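Local coordinates for protein N-acetylmuramoyl-L-alanine amidase amiD (Escherichia coli, PDB 3D2Y) that hydrolyses the amide link between N-acetylmuramoyl sugars and L-amino acid residues of cell-wall peptidoglycan, using one zinc ion per subunit, as an outer-membrane lipoprotein, at residues G163-W168 against Q231-R235; E104-R108 against A120-Q126. All coordinates share one frame; numbering follows the deposited sequence.

Contact 1: residues G163-W168 against Q231-R235; sequences GPLFPW and QMHFR
Gly163 and Pro164 lie against Met232 in the last turn of helix 220-234, and Gly163 also opens a type I beta turn to Phe166. Its phi is positive, and a CB there would press on the preceding carbonyl and clash with Pro164 CD. Pro164 runs side by side with Met232, its CD 3.8 Å from Met232 SD, while its CA-H aims almost straight (168° at the hydrogen) at Met232 O, 3.5 Å from Pro164 CA. Phe166 reaches the helix through water 1, which lies 2.7 Å from Phe166 O and 3.0 Å from Met232 O and may share its protons with other acceptors. Phe166 CD1 lies over one face of the Trp168 indole. Across the contact, His233 takes the opposite face: its imidazole and the indole five-membered ring form a face-to-face stack, centroids 3.7 Å apart and planes 18° apart, with His233 NE2 3.3 Å from Trp168 CD2. His233 CG stands anti to the backbone N (chi1 -171°), which swings the imidazole out to the indole; Phe234 CE2 lies over its other face. With Trp168 replaced by an alanine, the imidazole would probably lose its partner on one face, keeping Phe234 and the ND1 bond to Asp153, and a gap would open beside Phe166. Elsewhere in the loop, Phe166 packs on Ile127 and Leu130 of helix 124-141 and Pro164 on Phe119 of strand 116-119, so helix 220-234 is joined to the amidase fold close to Asp161 of the zinc site.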
loop_
_atom_site.group_PDB
_atom_site.type_symbol
_atom_site.label_atom_id
_atom_site.label_comp_id
_atom_site.label_asym_id
_atom_site.label_seq_id
_atom_site.Cartn_x
_atom_site.Cartn_y
_atom_site.Cartn_z
ATOM N N GLY A 163 -4.550 7.814 2.582
ATOM C CA GLY A 163 -4.772 8.792 3.632
ATOM C C GLY A 163 -5.150 8.245 4.994
ATOM O O GLY A 163 -5.388 7.034 5.175
ATOM N N PRO A 164 -5.205 9.144 5.992
ATOM C CA PRO A 164 -5.343 8.758 7.397
ATOM C C PRO A 164 -6.752 8.245 7.779
ATOM O O PRO A 164 -6.929 7.711 8.887
ATOM C CB PRO A 164 -4.964 10.042 8.126
ATOM C CG PRO A 164 -5.520 11.129 7.185
ATOM C CD PRO A 164 -5.110 10.598 5.815
ATOM N N LEU A 165 -7.744 8.387 6.885
ATOM C CA LEU A 165 -9.104 7.867 7.148
ATOM C C LEU A 165 -9.286 6.448 6.574
ATOM O O LEU A 165 -10.300 5.779 6.824
ATOM C CB LEU A 165 -10.179 8.841 6.652
ATOM C CG LEU A 165 -10.282 10.169 7.453
ATOM C CD1 LEU A 165 -11.453 10.946 7.001
ATOM C CD2 LEU A 165 -10.417 9.933 8.955
ATOM N N PHE A 166 -8.286 5.987 5.840
ATOM C CA PHE A 166 -8.291 4.613 5.328
ATOM C C PHE A 166 -8.169 3.586 6.464
ATOM O O PHE A 166 -7.227 3.674 7.253
ATOM C CB PHE A 166 -7.213 4.349 4.247
ATOM C CG PHE A 166 -7.397 3.027 3.577
ATOM C CD1 PHE A 166 -6.610 1.933 3.931
ATOM C CD2 PHE A 166 -8.438 2.850 2.660
ATOM C CE1 PHE A 166 -6.857 0.656 3.321
ATOM C CE2 PHE A 166 -8.684 1.630 2.071
ATOM C CZ PHE A 166 -7.871 0.523 2.395
ATOM N N PRO A 167 -9.126 2.617 6.551
ATOM C CA PRO A 167 -9.186 1.723 7.722
ATOM C C PRO A 167 -8.221 0.511 7.712
ATOM O O PRO A 167 -8.660 -0.630 7.585
ATOM C CB PRO A 167 -10.674 1.303 7.745
ATOM C CG PRO A 167 -11.081 1.300 6.279
ATOM C CD PRO A 167 -10.226 2.356 5.590
ATOM N N TRP A 168 -6.909 0.783 7.835
ATOM C CA TRP A 168 -5.865 -0.264 7.804
ATOM C C TRP A 168 -6.035 -1.340 8.883
ATOM O O TRP A 168 -5.894 -2.542 8.594
ATOM C CB TRP A 168 -4.475 0.354 7.907
ATOM C CG TRP A 168 -4.042 1.087 6.665
ATOM C CD1 TRP A 168 -3.987 2.433 6.493
ATOM C CD2 TRP A 168 -3.683 0.501 5.393
ATOM N NE1 TRP A 168 -3.558 2.746 5.204
ATOM C CE2 TRP A 168 -3.343 1.580 4.514
ATOM C CE3 TRP A 168 -3.580 -0.819 4.923
ATOM C CZ2 TRP A 168 -2.928 1.380 3.187
ATOM C CZ3 TRP A 168 -3.145 -1.031 3.596
ATOM C CH2 TRP A 168 -2.830 0.083 2.740
ATOM N N GLN A 231 2.719 7.504 9.706
ATOM C CA GLN A 231 1.672 7.787 10.698
ATOM C C GLN A 231 0.287 7.699 10.077
ATOM O O GLN A 231 -0.652 7.176 10.709
ATOM C CB GLN A 231 1.881 9.150 11.363
ATOM C CG GLN A 231 3.154 9.198 12.247
ATOM C CD GLN A 231 3.552 10.606 12.668
ATOM O OE1 GLN A 231 3.344 11.566 11.934
ATOM N NE2 GLN A 231 4.188 10.724 13.831
ATOM N N MET A 232 0.130 8.233 8.869
ATOM C CA MET A 232 -1.148 8.106 8.141
ATOM C C MET A 232 -1.604 6.661 8.019
ATOM O O MET A 232 -2.797 6.397 8.099
ATOM C CB MET A 232 -1.121 8.770 6.758
ATOM C CG MET A 232 -1.087 10.279 6.790
ATOM S SD MET A 232 -1.347 10.983 5.158
ATOM C CE MET A 232 0.198 10.669 4.336
ATOM N N HIS A 233 -0.648 5.731 7.899
ATOM C CA HIS A 233 -0.939 4.298 7.795
ATOM C C HIS A 233 -1.106 3.656 9.206
ATOM O O HIS A 233 -2.069 2.911 9.456
ATOM C CB HIS A 233 0.188 3.641 6.963
ATOM C CG HIS A 233 -0.054 2.209 6.572
ATOM N ND1 HIS A 233 0.495 1.648 5.432
ATOM C CD2 HIS A 233 -0.725 1.209 7.198
ATOM C CE1 HIS A 233 0.154 0.369 5.368
ATOM N NE2 HIS A 233 -0.570 0.080 6.437
ATOM N N PHE A 234 -0.186 3.953 10.124
ATOM C CA PHE A 234 -0.014 3.156 11.328
ATOM C C PHE A 234 -0.275 3.903 12.631
ATOM O O PHE A 234 -0.357 3.264 13.684
ATOM C CB PHE A 234 1.385 2.507 11.378
ATOM C CG PHE A 234 1.638 1.503 10.306
ATOM C CD1 PHE A 234 1.105 0.211 10.424
ATOM C CD2 PHE A 234 2.442 1.819 9.200
ATOM C CE1 PHE A 234 1.337 -0.746 9.463
ATOM C CE2 PHE A 234 2.664 0.839 8.205
ATOM C CZ PHE A 234 2.123 -0.453 8.362
ATOM N N ARG A 235 -0.466 5.233 12.569
ATOM C CA ARG A 235 -0.769 6.026 13.781
ATOM C C ARG A 235 -1.568 7.266 13.363
ATOM O O ARG A 235 -1.103 8.398 13.486
ATOM C CB ARG A 235 0.507 6.410 14.550
ATOM C CG ARG A 235 0.310 6.603 16.078
ATOM C CD ARG A 235 -0.334 7.945 16.463
ATOM N NE ARG A 235 0.476 9.065 15.990
ATOM C CZ ARG A 235 1.457 9.642 16.683
ATOM N NH1 ARG A 235 2.135 10.645 16.150
ATOM N NH2 ARG A 235 1.750 9.236 17.911
HETATM O O HOH W 1 -5.292 4.869 8.625
#

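Contact 2: residues E104-R108 against A120-Q126; sequences ELENR and APFEPAQ
A polar contact between side-chain amides and backbone carbonyls ties the exit of strand 100-105 to the loop leading into helix 124-141. Asn107 ND2 donates to Ala120 O at 3.2 Å, nearly straight at the hydrogen (167°) but from above the carbonyl plane. The same amide lies flat over the Phe122 ring, planes 11° apart, with Asn107 ND2 over the ring centre, 3.6 Å above the plane; its CG stands anti to the backbone N (chi1 170°), carrying the amide across the ring. Gly109 N and water 2 bond to Asn107 OD1, and water 2 also reaches Ala120 O, so both ends of the amide are held. Strand 100-105 belongs to the mixed sheet of the zinc amidase fold shared with PGRP proteins, and Glu104 near its end is the catalytic proton acceptor. From the first turn of the helix, whose N-cap is Glu123, the extended side chain of Gln126 hydrogen-bonds through NE2 to Glu106 O at 3.0 Å; water 3 donates to Gln126 OE1, 2.8 Å from the water oxygen, and accepts from Asn107 ND2. Leu105 CD1 packs 4.0 Å from Phe122 CE2. At the outer end Ala120 CB sits over one face of the Arg108 guanidinium, 3.4 Å from Arg108 NH1.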
loop_
_atom_site.group_PDB
_atom_site.type_symbol
_atom_site.label_atom_id
_atom_site.label_comp_id
_atom_site.label_asym_id
_atom_site.label_seq_id
_atom_site.Cartn_x
_atom_site.Cartn_y
_atom_site.Cartn_z
ATOM N N GLU A 104 -7.442 1.184 -7.201
ATOM C CA GLU A 104 -7.931 2.557 -7.018
ATOM C C GLU A 104 -9.357 2.533 -6.442
ATOM O O GLU A 104 -10.239 1.808 -6.935
ATOM C CB GLU A 104 -7.923 3.301 -8.353
ATOM C CG GLU A 104 -6.521 3.711 -8.836
ATOM C CD GLU A 104 -6.254 5.159 -8.574
ATOM O OE1 GLU A 104 -7.195 5.950 -8.699
ATOM O OE2 GLU A 104 -5.117 5.539 -8.291
ATOM N N LEU A 105 -9.538 3.338 -5.404
ATOM C CA LEU A 105 -10.774 3.504 -4.633
ATOM C C LEU A 105 -11.341 4.895 -4.899
ATOM O O LEU A 105 -10.684 5.916 -4.656
ATOM C CB LEU A 105 -10.488 3.307 -3.150
ATOM C CG LEU A 105 -9.733 2.048 -2.682
ATOM C CD1 LEU A 105 -9.588 2.029 -1.153
ATOM C CD2 LEU A 105 -10.496 0.814 -3.129
ATOM N N GLU A 106 -12.561 4.925 -5.406
ATOM C CA GLU A 106 -13.221 6.201 -5.668
ATOM C C GLU A 106 -13.441 6.860 -4.315
ATOM O O GLU A 106 -14.207 6.365 -3.490
ATOM C CB GLU A 106 -14.545 6.038 -6.394
ATOM C CG GLU A 106 -15.270 7.385 -6.644
ATOM C CD GLU A 106 -16.786 7.275 -6.922
ATOM O OE1 GLU A 106 -17.441 8.327 -6.889
ATOM O OE2 GLU A 106 -17.306 6.174 -7.184
ATOM N N ASN A 107 -12.754 7.966 -4.094
ATOM C CA ASN A 107 -12.850 8.678 -2.822
ATOM C C ASN A 107 -12.260 10.053 -3.099
ATOM O O ASN A 107 -11.326 10.155 -3.888
ATOM C CB ASN A 107 -12.076 7.896 -1.731
ATOM C CG ASN A 107 -11.927 8.696 -0.426
ATOM O OD1 ASN A 107 -11.029 9.555 -0.303
ATOM N ND2 ASN A 107 -12.820 8.437 0.551
ATOM N N ARG A 108 -12.801 11.098 -2.471
ATOM C CA ARG A 108 -12.420 12.481 -2.786
ATOM C C ARG A 108 -11.007 12.909 -2.346
ATOM O O ARG A 108 -10.493 13.951 -2.812
ATOM C CB ARG A 108 -13.480 13.449 -2.224
ATOM C CG ARG A 108 -13.060 14.909 -2.147
ATOM C CD ARG A 108 -13.933 15.692 -1.116
ATOM N NE ARG A 108 -15.124 14.915 -0.783
ATOM C CZ ARG A 108 -15.549 14.612 0.444
ATOM N NH1 ARG A 108 -14.943 15.073 1.529
ATOM N NH2 ARG A 108 -16.633 13.856 0.567
ATOM N N ALA A 120 -11.604 12.530 3.361
ATOM C CA ALA A 120 -12.994 12.040 3.212
ATOM C C ALA A 120 -13.100 10.618 3.747
ATOM O O ALA A 120 -12.254 9.793 3.437
ATOM C CB ALA A 120 -13.354 12.039 1.755
ATOM N N PRO A 121 -14.126 10.320 4.560
ATOM C CA PRO A 121 -14.293 8.955 5.062
ATOM C C PRO A 121 -14.548 7.944 3.937
ATOM O O PRO A 121 -15.124 8.286 2.908
ATOM C CB PRO A 121 -15.533 9.084 5.976
ATOM C CG PRO A 121 -15.546 10.536 6.365
ATOM C CD PRO A 121 -15.147 11.236 5.109
ATOM N N PHE A 122 -14.120 6.699 4.132
ATOM C CA PHE A 122 -14.425 5.653 3.155
ATOM C C PHE A 122 -15.779 4.987 3.418
ATOM O O PHE A 122 -16.060 4.486 4.540
ATOM C CB PHE A 122 -13.302 4.622 3.147
ATOM C CG PHE A 122 -11.999 5.154 2.557
ATOM C CD1 PHE A 122 -11.143 5.944 3.329
ATOM C CD2 PHE A 122 -11.680 4.923 1.222
ATOM C CE1 PHE A 122 -9.926 6.476 2.815
ATOM C CE2 PHE A 122 -10.495 5.462 0.680
ATOM C CZ PHE A 122 -9.619 6.248 1.499
ATOM N N GLU A 123 -16.627 4.974 2.380
ATOM C CA GLU A 123 -17.889 4.284 2.428
ATOM C C GLU A 123 -17.686 2.853 2.894
ATOM O O GLU A 123 -16.850 2.129 2.370
ATOM C CB GLU A 123 -18.602 4.326 1.063
ATOM C CG GLU A 123 -18.467 5.641 0.281
ATOM C CD GLU A 123 -19.056 6.887 0.963
ATOM O OE1 GLU A 123 -19.786 6.777 1.991
ATOM O OE2 GLU A 123 -18.789 7.997 0.426
ATOM N N PRO A 124 -18.391 2.450 3.966
ATOM C CA PRO A 124 -18.249 1.035 4.331
ATOM C C PRO A 124 -18.570 0.010 3.195
ATOM O O PRO A 124 -17.969 -1.069 3.175
ATOM C CB PRO A 124 -19.200 0.854 5.529
ATOM C CG PRO A 124 -19.839 2.225 5.791
ATOM C CD PRO A 124 -19.172 3.251 4.931
ATOM N N ALA A 125 -19.473 0.337 2.261
ATOM C CA ALA A 125 -19.798 -0.587 1.139
ATOM C C ALA A 125 -18.514 -0.862 0.301
ATOM O O ALA A 125 -18.242 -1.995 -0.134
ATOM C CB ALA A 125 -20.831 -0.024 0.285
ATOM N N GLN A 126 -17.734 0.191 0.092
ATOM C CA GLN A 126 -16.468 0.099 -0.652
ATOM C C GLN A 126 -15.469 -0.807 0.041
ATOM O O GLN A 126 -14.869 -1.682 -0.595
ATOM C CB GLN A 126 -15.877 1.493 -0.840
ATOM C CG GLN A 126 -14.546 1.557 -1.622
ATOM C CD GLN A 126 -14.134 2.977 -1.928
ATOM O OE1 GLN A 126 -13.738 3.750 -1.026
ATOM N NE2 GLN A 126 -14.250 3.352 -3.203
HETATM O O HOH W 2 -9.779 10.182 2.296
HETATM O O HOH W 3 -14.838 6.214 -0.276
#

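Contact 1 is buried throughout, whereas contact 2 runs from buried Leu105 and Asn107 to exposed Arg108. Their centres lie about 13 Å apart, and the two meet directly: Phe166 CE2 is 3.4 Å from Leu105 CD1, the Phe166 and Phe122 rings pack edge-to-face, and Leu165 rests on Ala120. Helix 124-141 serves both, giving Gln126 to contact 2 and Ile127 and Leu130 to Phe166 of contact 1. Contact 2 joins parts of the amidase fold close in sequence; contact 1 joins segments 63 residues apart, more than half of the span helical and none of it strand. Contact 1 relies on ring stacking, apolar packing and one bridging water, contact 2 on direct amide-to-carbonyl bonds with two waters.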